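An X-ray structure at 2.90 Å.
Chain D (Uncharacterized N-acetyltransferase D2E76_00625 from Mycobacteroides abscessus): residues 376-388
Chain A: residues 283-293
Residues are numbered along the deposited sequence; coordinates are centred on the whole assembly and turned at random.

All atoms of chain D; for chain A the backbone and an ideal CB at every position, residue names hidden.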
# COMPACT_ATOMS: atom_id res chain seq x y z
N GLY D 376 16.30 -33.00 -3.94
CA GLY D 376 15.99 -31.65 -3.51
C GLY D 376 16.73 -31.17 -2.29
O GLY D 376 16.57 -30.00 -1.90
N ASN D 377 17.51 -32.04 -1.65
CA ASN D 377 18.33 -31.69 -0.50
C ASN D 377 19.57 -32.55 -0.50
O ASN D 377 19.61 -33.63 -1.12
CB ASN D 377 17.58 -31.88 0.82
CG ASN D 377 16.43 -30.90 0.99
OD1 ASN D 377 15.27 -31.28 0.95
ND2 ASN D 377 16.76 -29.63 1.18
N THR D 378 20.60 -32.08 0.19
CA THR D 378 21.85 -32.81 0.33
C THR D 378 22.02 -33.27 1.77
O THR D 378 21.35 -32.79 2.69
CB THR D 378 23.03 -31.93 -0.07
OG1 THR D 378 23.09 -30.78 0.78
CG2 THR D 378 22.89 -31.48 -1.52
N TRP D 379 22.93 -34.23 1.95
CA TRP D 379 23.19 -34.74 3.29
C TRP D 379 23.88 -33.70 4.17
O TRP D 379 23.64 -33.66 5.38
CB TRP D 379 24.04 -36.01 3.21
CG TRP D 379 23.34 -37.16 2.56
CD1 TRP D 379 23.53 -37.60 1.28
CD2 TRP D 379 22.35 -38.01 3.14
NE1 TRP D 379 22.72 -38.69 1.03
CE2 TRP D 379 21.98 -38.95 2.16
CE3 TRP D 379 21.73 -38.07 4.39
CZ2 TRP D 379 21.03 -39.94 2.40
CZ3 TRP D 379 20.79 -39.05 4.63
CH2 TRP D 379 20.44 -39.97 3.64
N THR D 380 24.74 -32.85 3.58
CA THR D 380 25.44 -31.85 4.38
C THR D 380 24.47 -30.83 4.97
O THR D 380 24.60 -30.45 6.15
CB THR D 380 26.52 -31.15 3.55
OG1 THR D 380 27.31 -32.13 2.87
CG2 THR D 380 27.43 -30.32 4.45
N ARG D 381 23.51 -30.36 4.18
CA ARG D 381 22.60 -29.33 4.67
C ARG D 381 21.61 -29.88 5.69
O ARG D 381 21.25 -29.18 6.65
CB ARG D 381 21.88 -28.64 3.51
CG ARG D 381 22.78 -27.79 2.63
CD ARG D 381 23.47 -26.72 3.47
NE ARG D 381 24.18 -25.74 2.66
CZ ARG D 381 25.01 -24.82 3.15
NH1 ARG D 381 25.24 -24.75 4.45
NH2 ARG D 381 25.61 -23.96 2.34
N LEU D 382 21.17 -31.13 5.51
CA LEU D 382 20.31 -31.75 6.51
C LEU D 382 21.07 -32.09 7.78
O LEU D 382 20.53 -31.99 8.88
CB LEU D 382 19.63 -32.99 5.93
CG LEU D 382 18.48 -32.66 4.99
CD1 LEU D 382 17.74 -33.91 4.62
CD2 LEU D 382 17.55 -31.66 5.65
N GLU D 383 22.34 -32.51 7.64
CA GLU D 383 23.18 -32.67 8.82
C GLU D 383 23.36 -31.34 9.54
O GLU D 383 23.38 -31.28 10.77
CB GLU D 383 24.54 -33.25 8.43
CG GLU D 383 25.47 -33.50 9.61
CD GLU D 383 26.92 -33.61 9.21
OE1 GLU D 383 27.31 -33.04 8.17
OE2 GLU D 383 27.69 -34.27 9.95
N ARG D 384 23.48 -30.25 8.77
CA ARG D 384 23.63 -28.94 9.39
C ARG D 384 22.39 -28.57 10.20
O ARG D 384 22.50 -27.90 11.23
CB ARG D 384 23.95 -27.87 8.35
CG ARG D 384 24.49 -26.61 8.98
CD ARG D 384 25.38 -25.83 8.05
NE ARG D 384 26.16 -24.85 8.79
CZ ARG D 384 26.63 -23.71 8.29
NH1 ARG D 384 26.39 -23.39 7.02
NH2 ARG D 384 27.34 -22.91 9.05
N ALA D 385 21.21 -28.98 9.73
CA ALA D 385 19.97 -28.74 10.45
C ALA D 385 19.75 -29.71 11.61
O ALA D 385 18.76 -29.57 12.32
CB ALA D 385 18.78 -28.80 9.49
N GLY D 386 20.63 -30.69 11.79
CA GLY D 386 20.49 -31.62 12.90
C GLY D 386 19.58 -32.80 12.64
O GLY D 386 19.09 -33.40 13.60
N LEU D 387 19.33 -33.14 11.38
CA LEU D 387 18.47 -34.26 11.03
C LEU D 387 19.24 -35.47 10.52
O LEU D 387 18.61 -36.49 10.19
CB LEU D 387 17.44 -33.82 9.99
CG LEU D 387 16.46 -32.74 10.47
CD1 LEU D 387 15.65 -32.23 9.30
CD2 LEU D 387 15.55 -33.30 11.54
N VAL D 388 20.56 -35.40 10.44
CA VAL D 388 21.40 -36.50 9.99
C VAL D 388 22.61 -36.58 10.91
O VAL D 388 23.25 -35.55 11.19
CB VAL D 388 21.87 -36.30 8.53
CG1 VAL D 388 22.76 -37.45 8.09
CG2 VAL D 388 20.69 -36.10 7.60
N UNK A 283 22.12 -14.43 2.86
CA UNK A 283 22.40 -15.78 3.34
C UNK A 283 22.49 -16.72 2.15
O UNK A 283 22.08 -16.37 1.03
CB UNK A 283 21.33 -16.25 4.32
N UNK A 284 23.05 -17.92 2.34
CA UNK A 284 23.09 -18.89 1.24
C UNK A 284 21.69 -19.27 0.76
O UNK A 284 20.74 -19.30 1.54
CB UNK A 284 23.84 -20.15 1.68
N UNK A 285 21.58 -19.55 -0.54
CA UNK A 285 20.29 -19.93 -1.10
C UNK A 285 19.84 -21.30 -0.62
O UNK A 285 18.66 -21.64 -0.77
CB UNK A 285 20.35 -19.91 -2.63
N UNK A 286 20.74 -22.11 -0.06
CA UNK A 286 20.38 -23.41 0.49
C UNK A 286 20.55 -23.46 2.01
O UNK A 286 20.79 -24.52 2.58
CB UNK A 286 21.23 -24.50 -0.16
N UNK A 287 20.40 -22.31 2.67
CA UNK A 287 20.52 -22.25 4.11
C UNK A 287 19.45 -23.15 4.73
O UNK A 287 18.27 -23.00 4.41
CB UNK A 287 20.39 -20.81 4.61
N UNK A 288 19.83 -24.09 5.58
CA UNK A 288 18.84 -25.05 6.10
C UNK A 288 17.91 -24.49 7.18
O UNK A 288 17.51 -25.23 8.08
CB UNK A 288 19.57 -26.27 6.67
N UNK A 289 17.57 -23.20 7.11
CA UNK A 289 16.59 -22.64 8.04
C UNK A 289 15.26 -23.37 8.02
O UNK A 289 14.74 -23.68 9.11
CB UNK A 289 16.36 -21.16 7.72
N UNK A 290 14.64 -23.67 6.87
CA UNK A 290 13.36 -24.39 6.91
C UNK A 290 13.43 -25.73 7.61
O UNK A 290 12.40 -26.20 8.12
CB UNK A 290 12.84 -24.60 5.49
N UNK A 291 14.60 -26.35 7.70
CA UNK A 291 14.73 -27.65 8.31
C UNK A 291 14.99 -27.59 9.81
O UNK A 291 15.05 -28.65 10.46
CB UNK A 291 15.86 -28.42 7.62
N UNK A 292 15.15 -26.40 10.38
CA UNK A 292 15.37 -26.26 11.81
C UNK A 292 14.08 -26.17 12.62
O UNK A 292 14.12 -26.39 13.84
CB UNK A 292 16.22 -25.02 12.07
N UNK A 293 12.95 -25.89 11.98
CA UNK A 293 11.72 -25.59 12.69
C UNK A 293 10.64 -26.58 12.30
O UNK A 293 10.63 -27.12 11.19
CB UNK A 293 11.26 -24.16 12.41

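Position 283 has extended backbone angles, and its ideal CB has nothing of chain D within 5.5 Å, so chain D leaves the choice wide. The deposited residue is Arg283(A), which works within its own chain, reaching position 287.

At 284 the phi of -60° would admit proline among many others, and CA-to-CB points toward chain D, where the ideal CB lies 4.3 Å from Arg381(D) NH2. A compact or acidic side chain would suit the end of that guanidinium. Pro284(A) is found, making a modest contact through CB and opening a type I turn that closes with the bond from the N of 287 to Pro284(A) O (3.2 Å).

Position 285, inside the turn, is out of reach of chain D and tolerates almost anything; it is Ile285(A).

Position 286 is more telling. Its CB points toward chain D and sits 4.3 Å from Arg381(D) NE, so a short acceptor is called for: aspartate would bring a charge to match, while asparagine or serine could offer a neutral oxygen. Asp286(A) fills the place. Arg381(D) NE donates to Asp286(A) OD2 at 3.0 Å with an angle of 164°, and because the oxygen lies near the guanidinium plane, at its edge, the N-H points almost straight at it. Charge and direction thus reinforce each other in this salt bridge.

At 287 CA-to-CB points away, and chain D imposes little. Asp287(A) instead pairs with Arg283(A), whose NE donates to Asp287(A) OD2 at 2.9 Å; the salt bridge joins the residue just before the turn to the turn's last residue.

Position 288 faces the helix of chain D: the ideal CB is 3.4 Å from Arg381(D) O and 3.9 Å from Ala385(D) CB. So close to the backbone, a compact apolar residue such as alanine, valine or proline is plausible, and phi of -76° permits the last. Pro288(A) sets its CB 4.0 Å from Ala385(D) CB and its CG 4.0 Å from Arg384(D) CB, a compact, puckered ring packed against the end of the helix and the residue after it.

Positions 289 and 290 turn away and sideways respectively, with no chain D atom near their CBs; Leu289(A) and Pro290(A) make no contact here.

Position 291 points toward chain D, its ideal CB a tight 3.5 Å from Ala385(D) CB and 4.2 Å from both Leu382(D) CD2 and Leu387(D) CD1. Alanine's small size leaves room for this approach, and beyond it lies the polar end of Asn377(D). An aromatic ring would suit the apolar surface, and a ring or longer chain with a polar atom could also approach Asn377(D). The residue is His291(A). Its firm contact is CH-pi: Leu382(D) CD2 sits over one ring face, 3.6 Å from the centroid. His291(A) NE2 lies 3.2 Å from Asn377(D) ND2 as modelled.

At 292 CB points sideways, 5.2 Å from Ala385(D) O, so a medium-length apolar side chain could reach across. Leu292(A) brings CD2 to 4.2 Å from Ala385(D) CB.

Position 293 is out of reach, and Val293(A) makes no contact.

Chain A (283-293) RPIDDPLPHLV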
# COMPACT_ATOMS: atom_id res chain seq x y z
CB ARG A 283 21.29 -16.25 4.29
CG ARG A 283 21.25 -15.51 5.61
CD ARG A 283 22.53 -15.71 6.39
NE ARG A 283 22.84 -17.12 6.61
CZ ARG A 283 24.02 -17.56 7.00
NH1 ARG A 283 25.01 -16.70 7.21
NH2 ARG A 283 24.23 -18.86 7.17
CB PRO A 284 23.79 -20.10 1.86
CG PRO A 284 24.59 -19.54 2.98
CD PRO A 284 23.80 -18.39 3.51
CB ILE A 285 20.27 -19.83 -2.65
CG1 ILE A 285 21.17 -20.88 -3.28
CG2 ILE A 285 20.68 -18.44 -3.11
CD1 ILE A 285 21.09 -20.91 -4.78
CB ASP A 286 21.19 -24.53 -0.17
CG ASP A 286 22.69 -24.42 0.10
OD1 ASP A 286 23.15 -23.37 0.59
OD2 ASP A 286 23.41 -25.39 -0.20
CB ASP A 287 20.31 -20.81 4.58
CG ASP A 287 21.10 -20.49 5.84
OD1 ASP A 287 21.88 -21.35 6.30
OD2 ASP A 287 20.94 -19.36 6.36
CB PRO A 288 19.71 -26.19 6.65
CG PRO A 288 20.99 -25.53 7.01
CD PRO A 288 21.20 -24.43 6.00
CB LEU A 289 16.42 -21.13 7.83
CG LEU A 289 17.54 -20.19 8.29
CD1 LEU A 289 17.25 -18.77 7.86
CD2 LEU A 289 17.66 -20.26 9.80
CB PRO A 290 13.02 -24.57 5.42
CG PRO A 290 13.74 -23.48 4.74
CD PRO A 290 15.02 -23.30 5.50
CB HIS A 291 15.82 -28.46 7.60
CG HIS A 291 15.52 -28.73 6.16
ND1 HIS A 291 14.59 -29.66 5.75
CD2 HIS A 291 16.04 -28.19 5.03
CE1 HIS A 291 14.55 -29.69 4.43
NE2 HIS A 291 15.41 -28.80 3.97
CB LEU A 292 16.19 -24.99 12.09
CG LEU A 292 17.68 -25.09 11.80
CD1 LEU A 292 18.34 -23.74 12.00
CD2 LEU A 292 18.31 -26.12 12.71
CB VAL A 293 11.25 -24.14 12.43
CG1 VAL A 293 12.17 -23.14 13.13
CG2 VAL A 293 11.20 -23.86 10.94
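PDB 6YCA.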